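Local coordinates for protein AncCDT-1 (Synthetic construct, PDB 5T0W) that binds an amino acid, here arginine, as a reconstructed ancestral solute-binding protein and precursor of cyclohexadienyl dehydratase, probably of the periplasmic transport type, at residues Met90-Pro94 with Glu95-Lys99; Met178-Ser182 with Pro183-Tyr187. All blocks are in the same frame, centred on the assembly; numbering follows the deposited sequence.

Interaction 1: residues Met90-Pro94 with Glu95-Lys99. With ARG (arginine), chain E.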
ATOM      1  N   MET A  90      -2.820  -0.114   2.366  1.00 19.66           N
ATOM      2  CA  MET A  90      -2.496  -0.642   3.661  1.00 19.68           C
ATOM      3  C   MET A  90      -3.091  -2.019   3.957  1.00 19.62           C
ATOM      4  O   MET A  90      -4.290  -2.213   3.993  1.00 19.47           O
ATOM      5  CB  MET A  90      -2.930   0.329   4.715  1.00 19.67           C
ATOM      6  CG  MET A  90      -2.452  -0.066   6.078  1.00 20.00           C
ATOM      7  SD  MET A  90      -2.576   1.276   7.213  1.00 20.39           S
ATOM      8  CE  MET A  90      -2.078   0.440   8.700  1.00 21.04           C
ATOM      9  N   THR A  91      -2.213  -2.986   4.151  1.00 19.93           N
ATOM     10  CA  THR A  91      -2.591  -4.325   4.550  1.00 20.14           C
ATOM     11  C   THR A  91      -3.149  -4.306   5.985  1.00 20.28           C
ATOM     12  O   THR A  91      -2.632  -3.633   6.846  1.00 20.45           O
ATOM     13  CB  THR A  91      -1.360  -5.241   4.494  1.00 20.63           C
ATOM     14  OG1 THR A  91      -0.851  -5.277   3.161  1.00 20.70           O
ATOM     15  CG2 THR A  91      -1.705  -6.628   4.929  1.00 21.06           C
ATOM     16  N   ILE A  92      -4.234  -5.064   6.203  1.00 20.42           N
ATOM     17  CA  ILE A  92      -4.825  -5.269   7.536  1.00 20.86           C
ATOM     18  C   ILE A  92      -4.025  -6.353   8.236  1.00 21.57           C
ATOM     19  O   ILE A  92      -3.925  -7.438   7.738  1.00 21.85           O
ATOM     20  CB  ILE A  92      -6.313  -5.701   7.464  1.00 21.00           C
ATOM     21  CG1 ILE A  92      -7.139  -4.611   6.750  1.00 20.44           C
ATOM     22  CG2 ILE A  92      -6.881  -5.940   8.850  1.00 21.70           C
ATOM     23  CD1 ILE A  92      -8.537  -5.006   6.374  1.00 20.67           C
ATOM     24  N   THR A  93      -3.447  -6.024   9.383  1.00 22.07           N
ATOM     25  CA  THR A  93      -2.723  -6.995  10.163  1.00 23.10           C
ATOM     26  C   THR A  93      -3.169  -6.958  11.611  1.00 24.19           C
ATOM     27  O   THR A  93      -3.691  -5.936  12.077  1.00 24.09           O
ATOM     28  CB  THR A  93      -1.191  -6.774  10.107  1.00 23.24           C
ATOM     29  OG1 THR A  93      -0.833  -5.579  10.815  1.00 23.39           O
ATOM     30  CG2 THR A  93      -0.688  -6.730   8.670  1.00 22.55           C
ATOM     31  N   PRO A  94      -2.960  -8.061  12.340  1.00 25.58           N
ATOM     32  CA  PRO A  94      -3.332  -8.093  13.765  1.00 27.09           C
ATOM     33  C   PRO A  94      -2.627  -6.991  14.541  1.00 28.08           C
ATOM     34  O   PRO A  94      -3.268  -6.221  15.268  1.00 28.51           O
ATOM     35  CB  PRO A  94      -2.849  -9.459  14.222  1.00 28.13           C
ATOM     36  CG  PRO A  94      -2.806 -10.285  12.982  1.00 27.44           C
ATOM     37  CD  PRO A  94      -2.409  -9.338  11.885  1.00 25.97           C
ATOM     38  N   GLU A  95      -1.323  -6.875  14.343  1.00 28.97           N
ATOM     39  CA  GLU A  95      -0.529  -5.873  15.074  1.00 30.45           C
ATOM     40  C   GLU A  95      -1.075  -4.456  14.851  1.00 29.59           C
ATOM     41  O   GLU A  95      -1.176  -3.687  15.786  1.00 30.13           O
ATOM     42  CB  GLU A  95       0.957  -5.971  14.673  1.00 31.47           C
ATOM     43  CG  GLU A  95       1.955  -5.840  15.827  1.00 34.20           C
ATOM     44  CD  GLU A  95       3.405  -5.522  15.349  1.00 35.34           C
ATOM     45  OE1 GLU A  95       3.718  -5.728  14.142  1.00 34.93           O
ATOM     46  OE2 GLU A  95       4.222  -5.034  16.177  1.00 37.26           O
ATOM     47  N   ARG A  96      -1.430  -4.134  13.598  1.00 28.35           N
ATOM     48  CA  ARG A  96      -1.988  -2.818  13.249  1.00 27.77           C
ATOM     49  C   ARG A  96      -3.422  -2.608  13.738  1.00 28.07           C
ATOM     50  O   ARG A  96      -3.784  -1.493  14.114  1.00 28.31           O
ATOM     51  CB  ARG A  96      -1.974  -2.601  11.751  1.00 26.47           C
ATOM     52  CG  ARG A  96      -0.597  -2.404  11.182  1.00 26.37           C
ATOM     53  CD  ARG A  96      -0.586  -2.588   9.661  1.00 25.39           C
ATOM     54  NE  ARG A  96       0.710  -2.233   9.112  1.00 25.47           N
ATOM     55  CZ  ARG A  96       0.995  -2.270   7.829  1.00 24.95           C
ATOM     56  NH1 ARG A  96       0.088  -2.645   6.946  1.00 24.37           N
ATOM     57  NH2 ARG A  96       2.203  -1.943   7.436  1.00 25.26           N
ATOM     58  N   LYS A  97      -4.222  -3.675  13.744  1.00 28.53           N
ATOM     59  CA  LYS A  97      -5.606  -3.661  14.320  1.00 29.28           C
ATOM     60  C   LYS A  97      -5.637  -3.191  15.789  1.00 30.33           C
ATOM     61  O   LYS A  97      -6.605  -2.560  16.220  1.00 30.51           O
ATOM     62  CB  LYS A  97      -6.303  -5.042  14.178  1.00 30.00           C
ATOM     63  CG  LYS A  97      -6.954  -5.273  12.823  1.00 29.46           C
ATOM     64  CD  LYS A  97      -7.231  -6.751  12.563  1.00 30.53           C
ATOM     65  CE  LYS A  97      -8.653  -7.204  12.914  1.00 31.66           C
ATOM     66  NZ  LYS A  97      -9.524  -7.313  11.688  1.00 31.30           N
ATOM     67  N   LYS A  98      -4.563  -3.465  16.523  1.00 30.98           N
ATOM     68  CA  LYS A  98      -4.434  -2.998  17.902  1.00 32.38           C
ATOM     69  C   LYS A  98      -4.260  -1.500  18.007  1.00 31.89           C
ATOM     70  O   LYS A  98      -4.482  -0.940  19.065  1.00 33.29           O
ATOM     71  CB  LYS A  98      -3.238  -3.666  18.591  1.00 33.82           C
ATOM     72  CG  LYS A  98      -3.378  -5.174  18.742  1.00 34.72           C
ATOM     73  CD  LYS A  98      -2.033  -5.810  19.082  1.00 35.95           C
ATOM     74  CE  LYS A  98      -2.079  -7.317  19.047  1.00 36.69           C
ATOM     75  NZ  LYS A  98      -3.305  -7.851  19.715  1.00 37.79           N
ATOM     76  N   LYS A  99      -3.829  -0.848  16.938  1.00 30.17           N
ATOM     77  CA  LYS A  99      -3.575   0.583  16.980  1.00 29.98           C
ATOM     78  C   LYS A  99      -4.660   1.419  16.294  1.00 28.39           C
ATOM     79  O   LYS A  99      -4.955   2.553  16.702  1.00 28.94           O
ATOM     80  CB  LYS A  99      -2.183   0.865  16.384  1.00 30.12           C
ATOM     81  CG  LYS A  99      -1.043   0.530  17.347  1.00 32.00           C
ATOM     82  CD  LYS A  99       0.343   0.753  16.767  1.00 32.24           C
ATOM     83  CE  LYS A  99       0.832  -0.466  15.997  1.00 31.78           C
ATOM     84  NZ  LYS A  99       2.270  -0.281  15.609  1.00 32.30           N
TER
HETATM   85  N   ARG E 301       0.712  -3.297   1.697  1.00  7.68           N
HETATM   86  CA  ARG E 301       1.969  -3.076   2.424  1.00  7.57           C
HETATM   87  C   ARG E 301       1.624  -2.640   3.797  1.00  7.46           C
HETATM   88  O   ARG E 301       2.506  -2.686   4.656  1.00  7.30           O
HETATM   89  CB  ARG E 301       2.787  -2.004   1.767  1.00  7.80           C
HETATM   90  CG  ARG E 301       2.103  -0.670   1.838  1.00  8.38           C
HETATM   91  CD  ARG E 301       3.027   0.462   1.396  1.00  8.75           C
HETATM   92  NE  ARG E 301       2.235   1.572   0.893  1.00  9.10           N
HETATM   93  CZ  ARG E 301       2.741   2.744   0.545  1.00  9.46           C
HETATM   94  NH1 ARG E 301       1.943   3.706   0.064  1.00  9.40           N
HETATM   95  NH2 ARG E 301       4.045   2.953   0.664  1.00  9.64           N
HETATM   96  OXT ARG E 301       0.476  -2.222   4.047  1.00  7.36           O
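Two donors of this stretch grip OXT of the bound arginine: the backbone N of Thr-91 at 2.8 Å, almost straight at 169°, and NH1 of Arg-96 at 3.0 Å. NH2 of Arg-96 reaches the other carboxylate oxygen, O, at 2.9 Å, a paired, edge-on set of hydrogen bonds of the kind by which family 3 solute-binding proteins hold an amino acid's carboxylate. Thr-91 OG1 accepts from the ligand's amino N. NH1 also donates to the backbone O of Thr-91 (2.9 Å), which lies only 3° out of the guanidinium plane and so helps fix the rotation of the group. The Arg-96 chain runs extended from CG to NE, and the methyl CE of Met-90 rests against its CD (3.5 Å). Thr-93 is the N-cap: chi1 of 70° sets OG1 between backbone N and carbonyl carbon, where it accepts from Arg-96 N at 3.2 Å. A leucine in place of Arg-96 would probably leave the ligand carboxylate without its countercharge and Thr-91 O without this donor. The short helix 94-97 follows the loop after strand 85-86, with Phe-102 of strand 101-102 touching Met-90, Ile-92, Arg-96 and Lys-97, and Thr-143 of helix 143-151 meeting Thr-91, Thr-93 and Arg-96.

Interaction 2: residues Met178-Ser182 with Pro183-Tyr187. With ARG (arginine), chain E.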
ATOM      1  N   MET A 178      14.164  -7.362  -4.470  1.00 21.35           N
ATOM      2  CA  MET A 178      13.288  -6.606  -3.616  1.00 21.84           C
ATOM      3  C   MET A 178      11.952  -7.338  -3.484  1.00 21.45           C
ATOM      4  O   MET A 178      11.529  -8.052  -4.368  1.00 21.50           O
ATOM      5  CB  MET A 178      13.079  -5.174  -4.095  1.00 23.56           C
ATOM      6  CG  MET A 178      12.005  -4.958  -5.123  1.00 25.26           C
ATOM      7  SD  MET A 178      11.775  -3.196  -5.586  1.00 29.53           S
ATOM      8  CE  MET A 178      10.940  -2.543  -4.166  1.00 28.76           C
ATOM      9  N   VAL A 179      11.315  -7.170  -2.332  1.00 21.14           N
ATOM     10  CA  VAL A 179      10.026  -7.740  -2.094  1.00 20.75           C
ATOM     11  C   VAL A 179       9.067  -6.578  -1.976  1.00 20.56           C
ATOM     12  O   VAL A 179       9.394  -5.552  -1.397  1.00 21.19           O
ATOM     13  CB  VAL A 179       9.997  -8.602  -0.818  1.00 21.28           C
ATOM     14  CG1 VAL A 179       8.668  -9.342  -0.722  1.00 21.85           C
ATOM     15  CG2 VAL A 179      11.152  -9.602  -0.774  1.00 21.32           C
ATOM     16  N   THR A 180       7.873  -6.748  -2.515  1.00 20.07           N
ATOM     17  CA  THR A 180       6.858  -5.725  -2.472  1.00 20.10           C
ATOM     18  C   THR A 180       5.488  -6.372  -2.732  1.00 20.16           C
ATOM     19  O   THR A 180       5.413  -7.561  -3.080  1.00 20.13           O
ATOM     20  CB  THR A 180       7.191  -4.628  -3.487  1.00 20.49           C
ATOM     21  OG1 THR A 180       6.411  -3.471  -3.214  1.00 21.38           O
ATOM     22  CG2 THR A 180       6.883  -5.064  -4.913  1.00 20.67           C
ATOM     23  N   ASP A 181       4.400  -5.617  -2.598  1.00 20.47           N
ATOM     24  CA  ASP A 181       3.070  -6.135  -2.894  1.00 20.70           C
ATOM     25  C   ASP A 181       2.986  -6.571  -4.342  1.00 20.69           C
ATOM     26  O   ASP A 181       3.498  -5.875  -5.230  1.00 20.71           O
ATOM     27  CB  ASP A 181       1.987  -5.089  -2.592  1.00 21.59           C
ATOM     28  CG  ASP A 181       1.756  -4.869  -1.084  1.00 21.93           C
ATOM     29  OD1 ASP A 181       2.302  -5.610  -0.261  1.00 21.49           O
ATOM     30  OD2 ASP A 181       0.952  -3.992  -0.728  1.00 22.84           O
ATOM     31  N   SER A 182       2.274  -7.675  -4.604  1.00 20.97           N
ATOM     32  CA  SER A 182       2.173  -8.194  -5.984  1.00 21.38           C
ATOM     33  C   SER A 182       1.815  -7.134  -7.015  1.00 22.07           C
ATOM     34  O   SER A 182       2.448  -7.071  -8.071  1.00 22.49           O
ATOM     35  CB  SER A 182       1.137  -9.310  -6.158  1.00 22.31           C
ATOM     36  OG  SER A 182       0.873 -10.081  -5.007  1.00 22.56           O
ATOM     37  N   PRO A 183       0.790  -6.321  -6.759  1.00 22.66           N
ATOM     38  CA  PRO A 183       0.394  -5.369  -7.809  1.00 23.83           C
ATOM     39  C   PRO A 183       1.436  -4.290  -8.060  1.00 24.00           C
ATOM     40  O   PRO A 183       1.516  -3.743  -9.149  1.00 24.97           O
ATOM     41  CB  PRO A 183      -0.913  -4.769  -7.278  1.00 24.68           C
ATOM     42  CG  PRO A 183      -1.344  -5.663  -6.165  1.00 24.13           C
ATOM     43  CD  PRO A 183      -0.075  -6.224  -5.584  1.00 22.82           C
ATOM     44  N   VAL A 184       2.242  -3.993  -7.044  1.00 23.35           N
ATOM     45  CA  VAL A 184       3.330  -3.019  -7.222  1.00 23.86           C
ATOM     46  C   VAL A 184       4.462  -3.644  -8.026  1.00 23.77           C
ATOM     47  O   VAL A 184       5.000  -3.024  -8.931  1.00 24.70           O
ATOM     48  CB  VAL A 184       3.865  -2.508  -5.881  1.00 23.27           C
ATOM     49  CG1 VAL A 184       5.049  -1.594  -6.082  1.00 23.73           C
ATOM     50  CG2 VAL A 184       2.759  -1.795  -5.131  1.00 24.18           C
ATOM     51  N   ALA A 185       4.790  -4.892  -7.702  1.00 23.18           N
ATOM     52  CA  ALA A 185       5.822  -5.642  -8.403  1.00 23.41           C
ATOM     53  C   ALA A 185       5.503  -5.757  -9.875  1.00 25.43           C
ATOM     54  O   ALA A 185       6.382  -5.586 -10.734  1.00 26.04           O
ATOM     55  CB  ALA A 185       5.944  -7.034  -7.796  1.00 22.51           C
ATOM     56  N   ALA A 186       4.238  -6.047 -10.175  1.00 27.05           N
ATOM     57  CA  ALA A 186       3.813  -6.160 -11.544  1.00 29.63           C
ATOM     58  C   ALA A 186       3.995  -4.833 -12.255  1.00 32.29           C
ATOM     59  O   ALA A 186       4.548  -4.772 -13.361  1.00 33.91           O
ATOM     60  CB  ALA A 186       2.365  -6.617 -11.610  1.00 30.35           C
ATOM     61  N   TYR A 187       3.530  -3.771 -11.619  1.00 34.24           N
ATOM     62  CA  TYR A 187       3.638  -2.428 -12.201  1.00 37.97           C
ATOM     63  C   TYR A 187       5.105  -2.048 -12.488  1.00 38.71           C
ATOM     64  O   TYR A 187       5.403  -1.596 -13.574  1.00 41.14           O
ATOM     65  CB  TYR A 187       2.909  -1.408 -11.314  1.00 39.55           C
ATOM     66  CG  TYR A 187       2.773  -0.014 -11.914  1.00 43.23           C
ATOM     67  CD1 TYR A 187       3.857   0.869 -11.940  1.00 44.53           C
ATOM     68  CD2 TYR A 187       1.519   0.424 -12.469  1.00 45.68           C
ATOM     69  CE1 TYR A 187       3.715   2.139 -12.498  1.00 48.23           C
ATOM     70  CE2 TYR A 187       1.362   1.698 -13.016  1.00 48.91           C
ATOM     71  CZ  TYR A 187       2.461   2.560 -13.017  1.00 50.61           C
ATOM     72  OH  TYR A 187       2.358   3.821 -13.559  1.00 54.40           O
TER
HETATM   73  N   ARG E 301       0.712  -3.297   1.697  1.00  7.68           N
HETATM   74  CA  ARG E 301       1.969  -3.076   2.424  1.00  7.57           C
HETATM   75  C   ARG E 301       1.624  -2.640   3.797  1.00  7.46           C
HETATM   76  O   ARG E 301       2.506  -2.686   4.656  1.00  7.30           O
HETATM   77  CB  ARG E 301       2.787  -2.004   1.767  1.00  7.80           C
HETATM   78  CG  ARG E 301       2.103  -0.670   1.838  1.00  8.38           C
HETATM   79  CD  ARG E 301       3.027   0.462   1.396  1.00  8.75           C
HETATM   80  NE  ARG E 301       2.235   1.572   0.893  1.00  9.10           N
HETATM   81  CZ  ARG E 301       2.741   2.744   0.545  1.00  9.46           C
HETATM   82  NH1 ARG E 301       1.943   3.706   0.064  1.00  9.40           N
HETATM   83  NH2 ARG E 301       4.045   2.953   0.664  1.00  9.64           N
HETATM   84  OXT ARG E 301       0.476  -2.222   4.047  1.00  7.36           O
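Thr-180 leans over the first turn of the helix that follows it, and its branches part at CB to meet different residues. OG1, anti to the backbone N (chi1 -165°), lies 3.7 Å from CG1 of Val-184, the two side chains crossing at about a right angle. That torsion leaves CG2 between the backbone N and the carbonyl carbon, from where the methyl reaches the helix backbone at Ala-185 N and packs against the Ala-185 CB at 3.6 Å. The junction is a strand-to-helix turn of the periplasmic binding protein fold, in which strand 177-181 ends at the ligand cleft and helix 182-189 starts at once, the axes of segments 178-181 and 183-187 running at 117° to each other. Asp-181 occupies the N-cap position, but its carboxylate turns to the ligand: OD2 accepts from the α-amino N of the bound arginine at 2.5 Å, while Gln-111 holds OD1. The Asp-181 carbonyl O serves the helix instead, taking Ala-185 N at 3.0 Å and, more weakly, Val-184 N at 2.9 Å. Ser-182 O accepts from Ala-186 N (2.9 Å) in the next bond of the turn. The Ser-182 hydroxyl, OG, is hydrogen-bonded to Gly-110 O, fastening the start of the helix to neighbouring strand 107-115.

How the interactions relate
From the N terminus, the chain first reaches interaction 1, where the loop after strand 85-86 turns into helix 94-97. It then passes through strands 101-102, 107-115, 135-139 and 156-160 and helices 143-151 and 163-171 before interaction 2 joins strand 177-181 to helix 182-189. Each contact is local and closes only its own turn, so the two stand in series and neither nest nor cross. The centres of interactions 1 and 2 are about 20 Å apart, and they do not touch. The bound arginine bridges them: 90-99 holds its carboxylate and, through Thr-91 OG1, shares its amino group with Asp-181 of 178-187, while Thr-143 at the start of helix 143-151 touches pocket residues of both.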